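Local coordinates for putative uncharacterized protein (Burkholderia ambifaria, PDB 3W21), which probably belongs to the iron(II)- and 2-oxoglutarate-dependent dioxygenases and here binds a zinc ion together with 2-oxoglutarate, at residues H28-D33 / L237-S242; A7-F12 / D36-D41; M195-P200 / S242-A247; T110-L115 / M258-I263. All coordinates share one frame; numbering follows the deposited sequence.

Contact 1: H28-D33 / L237-S242; sequences HALDAD and LTLFQS. With AKG (2-oxoglutaric acid), chain D.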
# COMPACT_ATOMS: atom_id res chain seq x y z
N HIS A 28 21.33 7.77 21.05
CA HIS A 28 20.79 7.82 22.41
C HIS A 28 20.83 9.24 22.95
O HIS A 28 19.91 9.66 23.61
CB HIS A 28 21.58 6.89 23.36
CG HIS A 28 21.27 7.15 24.81
ND1 HIS A 28 20.20 6.60 25.43
CD2 HIS A 28 21.85 8.03 25.74
CE1 HIS A 28 20.13 7.07 26.70
NE2 HIS A 28 21.13 7.95 26.88
N ALA A 29 21.89 10.01 22.71
CA ALA A 29 21.88 11.39 23.22
C ALA A 29 20.77 12.22 22.59
O ALA A 29 20.16 13.06 23.25
CB ALA A 29 23.23 12.06 22.95
N LEU A 30 20.58 12.07 21.28
CA LEU A 30 19.41 12.75 20.67
C LEU A 30 18.09 12.31 21.26
O LEU A 30 17.25 13.14 21.62
CB LEU A 30 19.40 12.55 19.15
CG LEU A 30 20.55 13.28 18.50
CD1 LEU A 30 20.85 12.68 17.12
CD2 LEU A 30 20.19 14.77 18.41
N ASP A 31 17.87 11.00 21.34
CA ASP A 31 16.66 10.47 21.89
C ASP A 31 16.47 10.92 23.34
O ASP A 31 15.33 11.15 23.81
CB ASP A 31 16.71 8.91 21.85
CG ASP A 31 15.36 8.27 22.12
OD1 ASP A 31 14.33 8.74 21.60
OD2 ASP A 31 15.34 7.28 22.85
N ALA A 32 17.57 11.13 24.05
CA ALA A 32 17.45 11.66 25.41
C ALA A 32 17.26 13.19 25.43
O ALA A 32 17.14 13.79 26.47
CB ALA A 32 18.66 11.17 26.30
N ASP A 33 17.11 13.84 24.28
CA ASP A 33 17.01 15.32 24.29
C ASP A 33 18.22 15.98 24.94
O ASP A 33 18.11 17.02 25.55
CB ASP A 33 15.68 15.83 24.89
CG ASP A 33 15.38 17.23 24.47
OD1 ASP A 33 15.85 17.65 23.40
OD2 ASP A 33 14.74 17.97 25.23
N LEU A 237 27.72 12.38 8.50
CA LEU A 237 26.35 12.01 8.78
C LEU A 237 25.76 13.05 9.71
O LEU A 237 26.30 13.26 10.79
CB LEU A 237 26.30 10.65 9.51
CG LEU A 237 24.94 10.20 10.13
CD1 LEU A 237 23.92 9.91 9.02
CD2 LEU A 237 25.14 8.96 11.00
N THR A 238 24.62 13.65 9.35
CA THR A 238 24.00 14.59 10.20
C THR A 238 22.71 13.95 10.79
O THR A 238 21.79 13.52 10.06
CB THR A 238 23.63 15.81 9.39
OG1 THR A 238 24.82 16.32 8.82
CG2 THR A 238 22.93 16.90 10.27
N LEU A 239 22.66 13.91 12.11
CA LEU A 239 21.54 13.35 12.87
C LEU A 239 20.91 14.56 13.63
O LEU A 239 21.62 15.38 14.23
CB LEU A 239 22.10 12.34 13.88
CG LEU A 239 22.76 11.14 13.22
CD1 LEU A 239 23.42 10.32 14.33
CD2 LEU A 239 21.66 10.35 12.49
N PHE A 240 19.59 14.67 13.59
CA PHE A 240 18.95 15.83 14.22
C PHE A 240 17.49 15.55 14.55
O PHE A 240 16.89 14.62 14.00
CB PHE A 240 19.04 17.05 13.29
CG PHE A 240 18.23 16.90 12.00
CD1 PHE A 240 18.72 16.16 10.93
CD2 PHE A 240 16.99 17.57 11.85
CE1 PHE A 240 17.99 16.01 9.75
CE2 PHE A 240 16.27 17.41 10.68
CZ PHE A 240 16.77 16.66 9.63
N GLN A 241 16.93 16.39 15.45
CA GLN A 241 15.54 16.23 15.90
C GLN A 241 14.70 16.94 14.80
O GLN A 241 14.77 18.18 14.63
CB GLN A 241 15.36 16.91 17.25
CG GLN A 241 16.12 16.18 18.35
CD GLN A 241 15.64 16.50 19.77
OE1 GLN A 241 16.46 16.61 20.71
NE2 GLN A 241 14.35 16.71 19.93
N SER A 242 14.00 16.15 14.00
CA SER A 242 13.38 16.66 12.75
C SER A 242 12.07 17.45 13.02
O SER A 242 11.53 18.08 12.10
CB SER A 242 13.12 15.51 11.78
OG SER A 242 12.14 14.61 12.38
C1 AKG D . 15.64 15.87 6.05
O1 AKG D . 14.46 15.87 6.49
O2 AKG D . 16.49 15.00 6.38
C2 AKG D . 16.00 16.97 5.13
O5 AKG D . 15.53 18.09 5.27
C3 AKG D . 16.94 16.72 3.98
C4 AKG D . 18.39 16.61 4.48
C5 AKG D . 19.27 16.39 3.27
O3 AKG D . 20.14 17.27 3.07
O4 AKG D . 19.12 15.38 2.51

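Contact 2: A7-F12 / D36-D41; sequences AQLMRF and DAIVMD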
# COMPACT_ATOMS: atom_id res chain seq x y z
N ALA A 7 32.66 13.19 16.30
CA ALA A 7 31.31 13.74 16.37
C ALA A 7 31.36 15.16 16.93
O ALA A 7 32.15 15.47 17.88
CB ALA A 7 30.46 12.85 17.26
N GLN A 8 30.54 16.03 16.35
CA GLN A 8 30.27 17.36 16.90
C GLN A 8 28.83 17.33 17.42
O GLN A 8 27.89 17.05 16.69
CB GLN A 8 30.42 18.49 15.87
CG GLN A 8 31.86 18.67 15.34
CD GLN A 8 32.91 19.00 16.45
OE1 GLN A 8 32.67 19.82 17.34
NE2 GLN A 8 34.11 18.38 16.36
N LEU A 9 28.65 17.63 18.69
CA LEU A 9 27.32 17.64 19.25
C LEU A 9 26.90 19.10 19.48
O LEU A 9 27.61 19.82 20.21
CB LEU A 9 27.35 16.81 20.54
CG LEU A 9 26.11 16.42 21.28
CD1 LEU A 9 26.33 15.06 21.95
CD2 LEU A 9 25.71 17.48 22.29
N MSE A 10 25.76 19.52 18.89
CA MSE A 10 25.27 20.89 18.93
C MSE A 10 24.02 20.96 19.75
O MSE A 10 23.07 20.16 19.58
CB MSE A 10 24.95 21.45 17.53
CG MSE A 10 26.11 22.01 16.69
SE MSE A 10 27.03 20.52 15.83
CE MSE A 10 25.63 19.30 15.27
N ARG A 11 23.97 21.95 20.63
CA ARG A 11 22.72 22.34 21.33
C ARG A 11 22.56 23.81 21.12
O ARG A 11 23.57 24.53 21.11
CB ARG A 11 22.84 22.15 22.84
CG ARG A 11 22.85 20.75 23.41
CD ARG A 11 21.78 20.60 24.50
NE ARG A 11 20.66 19.75 24.03
CZ ARG A 11 19.50 20.19 23.54
NH1 ARG A 11 19.33 21.51 23.49
NH2 ARG A 11 18.54 19.32 23.08
N PHE A 12 21.31 24.28 20.94
CA PHE A 12 21.04 25.70 20.67
C PHE A 12 21.74 26.58 21.69
O PHE A 12 21.69 26.29 22.89
CB PHE A 12 19.54 26.04 20.77
CG PHE A 12 18.74 25.46 19.65
CD1 PHE A 12 18.90 25.94 18.32
CD2 PHE A 12 17.86 24.41 19.89
CE1 PHE A 12 18.17 25.37 17.31
CE2 PHE A 12 17.17 23.80 18.83
CZ PHE A 12 17.33 24.29 17.55
N ASP A 36 20.66 18.69 19.90
CA ASP A 36 19.66 19.06 18.90
C ASP A 36 20.06 18.51 17.55
O ASP A 36 19.22 18.16 16.78
CB ASP A 36 19.42 20.57 18.89
CG ASP A 36 18.94 21.08 20.25
OD1 ASP A 36 17.83 20.65 20.65
OD2 ASP A 36 19.69 21.85 20.93
N ALA A 37 21.35 18.40 17.32
CA ALA A 37 21.91 17.88 16.09
C ALA A 37 23.30 17.32 16.39
O ALA A 37 24.01 17.85 17.26
CB ALA A 37 22.02 19.00 15.07
N ILE A 38 23.67 16.24 15.71
CA ILE A 38 25.05 15.70 15.84
C ILE A 38 25.63 15.42 14.45
O ILE A 38 24.95 14.86 13.62
CB ILE A 38 25.08 14.41 16.65
CG1 ILE A 38 24.55 14.70 18.06
CG2 ILE A 38 26.51 13.80 16.70
CD1 ILE A 38 24.49 13.46 18.92
N VAL A 39 26.85 15.89 14.18
CA VAL A 39 27.48 15.69 12.86
C VAL A 39 28.71 14.81 13.08
O VAL A 39 29.54 15.14 13.92
CB VAL A 39 27.83 17.07 12.20
CG1 VAL A 39 28.57 16.92 10.85
CG2 VAL A 39 26.56 17.82 11.94
N MSE A 40 28.76 13.68 12.39
CA MSE A 40 29.78 12.63 12.63
C MSE A 40 30.50 12.34 11.33
O MSE A 40 29.87 12.29 10.24
CB MSE A 40 29.05 11.34 13.07
CG MSE A 40 28.05 11.50 14.24
SE MSE A 40 27.22 9.75 14.69
CE MSE A 40 28.84 8.83 15.43
N ASP A 41 31.80 12.09 11.42
CA ASP A 41 32.59 11.80 10.26
C ASP A 41 32.62 10.31 10.00
O ASP A 41 33.34 9.57 10.66
CB ASP A 41 34.02 12.27 10.52
CG ASP A 41 34.12 13.76 10.63
OD1 ASP A 41 33.11 14.46 10.48
OD2 ASP A 41 35.24 14.23 10.88

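Contact 3: M195-P200 / S242-A247; sequences MWDNRP and SKNLHA. With ZN (zinc ion), chain C; AKG (2-oxoglutaric acid), chain D.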
# COMPACT_ATOMS: atom_id res chain seq x y z
N MSE A 195 18.77 25.11 11.29
CA MSE A 195 17.65 24.60 12.08
C MSE A 195 17.38 25.60 13.17
O MSE A 195 18.32 26.13 13.82
CB MSE A 195 18.08 23.19 12.53
CG MSE A 195 17.32 22.72 13.78
SE MSE A 195 18.14 20.95 14.35
CE MSE A 195 19.66 21.51 15.30
N TRP A 196 16.10 25.93 13.35
CA TRP A 196 15.66 26.85 14.36
C TRP A 196 15.10 26.23 15.58
O TRP A 196 14.53 25.14 15.50
CB TRP A 196 14.52 27.70 13.82
CG TRP A 196 14.92 28.64 12.70
CD1 TRP A 196 15.27 30.00 12.80
CD2 TRP A 196 15.00 28.32 11.27
NE1 TRP A 196 15.52 30.52 11.56
CE2 TRP A 196 15.35 29.58 10.59
CE3 TRP A 196 14.71 27.21 10.50
CZ2 TRP A 196 15.49 29.65 9.20
CZ3 TRP A 196 14.86 27.30 9.10
CH2 TRP A 196 15.23 28.50 8.47
N ASP A 197 15.14 26.98 16.67
CA ASP A 197 14.55 26.52 17.94
C ASP A 197 13.03 26.83 17.89
O ASP A 197 12.54 27.79 18.55
CB ASP A 197 15.24 27.20 19.15
CG ASP A 197 14.65 26.76 20.48
OD1 ASP A 197 14.08 25.65 20.55
OD2 ASP A 197 14.74 27.53 21.46
N ASN A 198 12.33 26.12 17.01
CA ASN A 198 10.88 26.33 16.81
C ASN A 198 10.28 25.04 16.34
O ASN A 198 10.72 24.48 15.31
CB ASN A 198 10.67 27.37 15.68
CG ASN A 198 9.21 27.70 15.39
OD1 ASN A 198 8.70 28.76 15.80
ND2 ASN A 198 8.56 26.85 14.63
N ARG A 199 9.21 24.61 16.98
CA ARG A 199 8.60 23.31 16.56
C ARG A 199 7.10 23.48 16.20
O ARG A 199 6.25 23.43 17.07
CB ARG A 199 8.77 22.32 17.73
CG ARG A 199 10.16 21.97 18.22
CD ARG A 199 10.00 20.95 19.39
NE ARG A 199 11.11 20.10 19.19
CZ ARG A 199 11.29 18.79 19.29
NH1 ARG A 199 10.41 17.90 19.77
NH2 ARG A 199 12.51 18.44 18.94
N PRO A 200 6.78 23.72 14.91
CA PRO A 200 5.36 23.86 14.52
C PRO A 200 4.50 22.70 15.03
O PRO A 200 4.97 21.54 15.10
CB PRO A 200 5.42 23.84 12.98
CG PRO A 200 6.74 24.42 12.66
CD PRO A 200 7.67 23.85 13.75
N SER A 242 14.00 16.15 14.00
CA SER A 242 13.38 16.66 12.75
C SER A 242 12.07 17.45 13.02
O SER A 242 11.53 18.08 12.10
CB SER A 242 13.12 15.51 11.78
OG SER A 242 12.14 14.61 12.38
N LYS A 243 11.58 17.44 14.25
CA LYS A 243 10.43 18.33 14.60
C LYS A 243 10.81 19.84 14.68
O LYS A 243 9.95 20.68 14.56
CB LYS A 243 9.79 17.84 15.89
CG LYS A 243 8.88 16.64 15.62
CD LYS A 243 8.17 16.18 16.91
CE LYS A 243 7.27 17.21 17.51
NZ LYS A 243 6.33 17.87 16.54
N ASN A 244 12.09 20.16 14.85
CA ASN A 244 12.55 21.56 14.79
C ASN A 244 12.53 22.04 13.37
O ASN A 244 13.01 21.35 12.50
CB ASN A 244 13.95 21.66 15.35
CG ASN A 244 13.92 21.58 16.86
OD1 ASN A 244 13.77 22.57 17.54
ND2 ASN A 244 13.95 20.44 17.35
N LEU A 245 11.95 23.21 13.13
CA LEU A 245 11.99 23.76 11.74
C LEU A 245 13.42 23.77 11.19
O LEU A 245 14.37 24.04 11.91
CB LEU A 245 11.46 25.18 11.76
CG LEU A 245 10.94 25.75 10.49
CD1 LEU A 245 9.78 24.89 10.04
CD2 LEU A 245 10.40 27.11 10.93
N HIS A 246 13.59 23.38 9.94
CA HIS A 246 14.91 23.44 9.31
C HIS A 246 14.75 23.66 7.83
O HIS A 246 13.66 23.49 7.28
CB HIS A 246 15.71 22.15 9.56
CG HIS A 246 14.98 20.90 9.17
ND1 HIS A 246 14.03 20.35 9.95
CD2 HIS A 246 15.10 20.09 8.07
CE1 HIS A 246 13.55 19.23 9.36
NE2 HIS A 246 14.19 19.08 8.20
N ALA A 247 15.86 23.95 7.14
CA ALA A 247 15.74 24.21 5.69
C ALA A 247 17.11 24.04 5.12
O ALA A 247 18.10 24.22 5.83
CB ALA A 247 15.22 25.62 5.44
ZN ZN C . 13.54 17.52 6.91
C1 AKG D . 15.64 15.87 6.05
O1 AKG D . 14.46 15.87 6.49
O2 AKG D . 16.49 15.00 6.38
C2 AKG D . 16.00 16.97 5.13
O5 AKG D . 15.53 18.09 5.27
C3 AKG D . 16.94 16.72 3.98
C4 AKG D . 18.39 16.61 4.48
C5 AKG D . 19.27 16.39 3.27
O3 AKG D . 20.14 17.27 3.07
O4 AKG D . 19.12 15.38 2.51
O HOH W 1 7.41 20.04 15.18

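Contact 4: T110-L115 / M258-I263; sequences TRFVRL and MGLFLI. With AKG (2-oxoglutaric acid), chain D.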
# COMPACT_ATOMS: atom_id res chain seq x y z
N THR A 110 21.74 -2.19 2.11
CA THR A 110 22.61 -1.10 1.78
C THR A 110 23.45 -0.76 3.06
O THR A 110 22.98 -0.95 4.20
CB THR A 110 21.69 0.04 1.34
OG1 THR A 110 22.27 0.74 0.25
CG2 THR A 110 21.38 0.90 2.52
N ARG A 111 24.70 -0.35 2.88
CA ARG A 111 25.55 -0.09 4.05
C ARG A 111 25.03 1.09 4.83
O ARG A 111 25.05 1.09 6.06
CB ARG A 111 26.94 0.23 3.61
CG ARG A 111 27.94 -0.17 4.65
CD ARG A 111 29.35 -0.09 4.12
NE ARG A 111 30.28 0.19 5.23
CZ ARG A 111 31.58 0.40 5.05
NH1 ARG A 111 32.09 0.37 3.81
NH2 ARG A 111 32.35 0.66 6.09
N PHE A 112 24.49 2.09 4.11
CA PHE A 112 23.74 3.19 4.79
C PHE A 112 22.68 2.62 5.73
O PHE A 112 22.70 2.96 6.88
CB PHE A 112 23.13 4.20 3.79
CG PHE A 112 22.42 5.36 4.47
CD1 PHE A 112 23.12 6.30 5.21
CD2 PHE A 112 21.05 5.50 4.38
CE1 PHE A 112 22.46 7.33 5.87
CE2 PHE A 112 20.37 6.53 5.04
CZ PHE A 112 21.08 7.45 5.76
N VAL A 113 21.72 1.82 5.26
CA VAL A 113 20.65 1.34 6.18
C VAL A 113 21.21 0.45 7.29
O VAL A 113 20.82 0.57 8.48
CB VAL A 113 19.47 0.62 5.47
CG1 VAL A 113 18.54 0.01 6.51
CG2 VAL A 113 18.73 1.56 4.53
N ARG A 114 22.21 -0.36 6.93
CA ARG A 114 22.84 -1.24 7.92
C ARG A 114 23.52 -0.43 9.03
O ARG A 114 23.56 -0.83 10.20
CB ARG A 114 23.78 -2.24 7.23
CG ARG A 114 23.03 -3.42 6.61
CD ARG A 114 23.95 -4.63 6.46
NE ARG A 114 24.07 -5.11 5.07
CZ ARG A 114 23.58 -6.27 4.59
NH1 ARG A 114 22.90 -7.12 5.37
NH2 ARG A 114 23.76 -6.58 3.31
N LEU A 115 24.04 0.72 8.66
CA LEU A 115 24.62 1.58 9.68
C LEU A 115 23.67 1.67 10.89
O LEU A 115 24.10 1.54 12.03
CB LEU A 115 24.95 2.92 9.04
CG LEU A 115 25.82 3.92 9.74
CD1 LEU A 115 27.21 3.34 9.98
CD2 LEU A 115 25.85 5.09 8.77
N MSE A 258 21.88 10.81 1.17
CA MSE A 258 21.07 9.62 1.35
C MSE A 258 20.45 9.85 2.70
O MSE A 258 21.20 10.16 3.62
CB MSE A 258 22.15 8.58 1.66
CG MSE A 258 21.99 7.28 0.97
SE MSE A 258 23.78 6.47 1.30
CE MSE A 258 24.36 7.08 -0.42
N GLY A 259 19.16 9.57 2.90
CA GLY A 259 18.58 9.92 4.22
C GLY A 259 17.52 8.93 4.66
O GLY A 259 16.96 8.19 3.87
N LEU A 260 17.20 8.97 5.95
CA LEU A 260 16.03 8.30 6.45
C LEU A 260 15.66 8.98 7.78
O LEU A 260 16.32 9.92 8.17
CB LEU A 260 16.33 6.81 6.59
CG LEU A 260 17.07 6.09 7.75
CD1 LEU A 260 17.81 4.79 7.35
CD2 LEU A 260 17.82 6.90 8.77
N PHE A 261 14.57 8.52 8.42
CA PHE A 261 14.18 9.02 9.70
C PHE A 261 14.05 7.88 10.70
O PHE A 261 13.79 6.75 10.33
CB PHE A 261 12.80 9.73 9.56
CG PHE A 261 12.85 10.99 8.72
CD1 PHE A 261 13.02 12.23 9.34
CD2 PHE A 261 12.67 10.93 7.34
CE1 PHE A 261 13.02 13.39 8.62
CE2 PHE A 261 12.66 12.12 6.58
CZ PHE A 261 12.84 13.35 7.23
N LEU A 262 14.09 8.20 11.98
CA LEU A 262 14.01 7.18 13.04
C LEU A 262 13.00 7.62 14.05
O LEU A 262 12.95 8.79 14.42
CB LEU A 262 15.37 7.10 13.79
CG LEU A 262 16.54 6.64 12.90
CD1 LEU A 262 17.91 7.18 13.39
CD2 LEU A 262 16.59 5.13 12.94
N ILE A 263 12.19 6.68 14.54
CA ILE A 263 11.42 6.90 15.76
C ILE A 263 11.69 5.72 16.70
O ILE A 263 11.90 4.59 16.25
CB ILE A 263 9.92 7.07 15.48
CG1 ILE A 263 9.33 5.88 14.68
CG2 ILE A 263 9.73 8.44 14.80
CD1 ILE A 263 7.76 5.99 14.53
C1 AKG D . 15.64 15.87 6.05
O1 AKG D . 14.46 15.87 6.49
O2 AKG D . 16.49 15.00 6.38
C2 AKG D . 16.00 16.97 5.13
O5 AKG D . 15.53 18.09 5.27
C3 AKG D . 16.94 16.72 3.98
C4 AKG D . 18.39 16.61 4.48
C5 AKG D . 19.27 16.39 3.27
O3 AKG D . 20.14 17.27 3.07
O4 AKG D . 19.12 15.38 2.51

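Contact 1: H28-D33 / L237-S242
L30 and L239 both carry CG beside the backbone N, with chi1 of -68° and -64°, and these torsions turn the two side chains across each other at about a right angle. This is packing of helix 23-31 on strand 236-241, a strand of the double-stranded beta-helix expected of a 2-oxoglutarate dioxygenase. L30 enters with one methyl branch. Its CD1 sits 3.5 Å from L239 CB, a close fit for two carbons. CD1 also comes within 4.2 Å of F240 N, so it rests against the strand backbone as well. The other branch, CD2, lies 4.3 Å from Q241 CG. I38 and L178, from the two flanking strands, also touch L30.

The helix ends here in a Schellman motif. D33 takes a positive phi of 58°, and its N is bonded to L30 O at 2.8 Å. The turn brings the D33 carboxylate to the end of the Q241 side chain, with the carboxylate and amide planes steeply inclined. D33 OD1 also forms a salt bridge with R11.

F240 points its side chain away from the helix, into the active site. There its ring packs edge-to-face with the zinc ligand H246. The bound 2-oxoglutarate lies at the ring edge, with F240 CZ 3.7 Å from its carboxylate atom O2.

Contact 2: A7-F12 / D36-D41
M10 and A37 form a hydrogen-bonded pair of two antiparallel strands, and M10 N gives a bond of 2.9 Å to A37 O. Two residues along, Q8 and V39 satisfy each other twice: Q8 N reaches V39 O at 2.8 Å, and V39 N returns to Q8 O at 3.0 Å. M10 O takes two donors. D36 N binds M10 O at 2.8 Å, while A37 N makes only a weak bond to M10 O, 3.3 Å. D36 and A37 thus both face M10, which is a classic beta bulge at the start of strand 37-41.

This pair lies at one side of the large mixed sheet. Strand 4-10 turns its other edge to strand 17-22, where A7 and L9 bond to E19 and R17. Strand 37-41 bonds on to strand 236-241 through I38 and M40. L9 and I38 lie side by side on one face. The M10 side chain lies on the other face with A37 and V39, though its CE is too close to A37 O for its exact place to be trusted.

Beyond the bulge, the D36 carboxylate gathers donors from R11 and F12. F12 N meets D36 OD2 at 2.9 Å on its anti side, somewhat out of the carboxylate plane. R11 forms a salt bridge from NH1 to D36 OD2 at 2.6 Å. The guanidinium and carboxylate planes stand 76° apart, and OD2 lies over a face of the guanidinium rather than in its plane.

Contact 3: M195-P200 / S242-A247
H246 stands beside M195 as a non-hydrogen-bonded antiparallel pair, CB to CB 3.9 Å, and carries its ring away from M195 to the metal. H246 NE2 binds the zinc ion at 2.1 Å. 2-Oxoglutarate O1, H155 and D157 are further ligands. The two histidines and the aspartate form the facial triad of the 2-oxoglutarate dioxygenases.

The next shell fixes the ring. H246 CG lies between the backbone N and the carbonyl carbon, chi1 53°, which brings ND1 round to its own loop. H246 ND1 gives N244 O a nearly straight bond of 2.9 Å, in the plane of the ring. The same peptide unit is held at its other end, where L245 N bonds to N198 O at 2.8 Å. W196 N then bonds to L245 O at 2.9 Å. That oxygen also lies at the edge of the W196 ring, and the ring packs on L245 CB and A247 CB.

Further out, the R199 guanidinium lays one face on K243 CB, 3.8 Å above its centre. R199 NH1 is taken by P175 O, and K243 NZ pairs with D158. A water accepts from K243 NZ and donates to K243 O and P200 O, joining the two segments. P200 CG closes on L245 CD1.

The N244-L245 peptide is therefore gripped at both its oxygen and its nitrogen. By accepting from ND1, the peptide oxygen helps set the rotation of the imidazole and keep NE2 directed at the metal, a place probably taken by iron in the active enzyme.

Contact 4: T110-L115 / M258-I263
F112 lies flat against M258, and this is the tight part of the contact. With CG anti to the backbone N (chi1 -177°), the F112 ring reaches from the helix to the strand. M258, a selenomethionine, runs past it in the opposite direction. M258 CB sits 4.1 Å from the F112 ring centroid and only 3° off the normal, a CH-pi contact over the face. M258 SE is displaced toward F112 CB and meets the ring obliquely, 4.3 Å from the F112 centroid, a Met-aromatic contact. The closest approach is M258 SE to F112 CB, 3.4 Å. At the ring edge, F112 CE2 lies 3.7 Å from G259 C.

The packing is looser farther along the strand. F112 CE2 is 3.9 Å from L260 CD1, and V113 CG2 approaches the same methyl only to 4.4 Å. On the outer side of the helix, R111 and R114 are exposed and take no part. The join is mostly apolar and aromatic, with the ring edge against strand backbone.

The opposite face of the strand belongs to the active site. F261 CZ comes 3.1 Å from 2-oxoglutarate O1, and R141, which binds 2-oxoglutarate, lies close to G259.

Residues 111-115 of the helix lie over the sheet, 30° from the direction of residues 258-263. W51 and W52 of helix 48-53 extend the cover over F112 and M258. F116 continues it from the next helical turn over L260. M271 of strand 268-272 touches V113, and strands 139-143 and 178-183 flank strand 255-265.

From the N terminus, contact 2 closes first, bringing strand 37-41 back to strand 4-10 around strand 17-22 and helix 23-31. Contact 1 starts inside that loop and ends on strand 236-241, so it crosses contact 2. The two meet where L239 O probably bonds to I38 N. Contact 4 opens at helix 111-120 and closes last, on strand 255-265. Contact 3 is nested within it, and contact 1 crosses both. Contacts 1 and 3 share S242, which also packs on F261 of contact 4. Contacts 1, 3 and 4 all touch 2-oxoglutarate. Contact 2 extends the large sheet, and contact 3 ties in the small one.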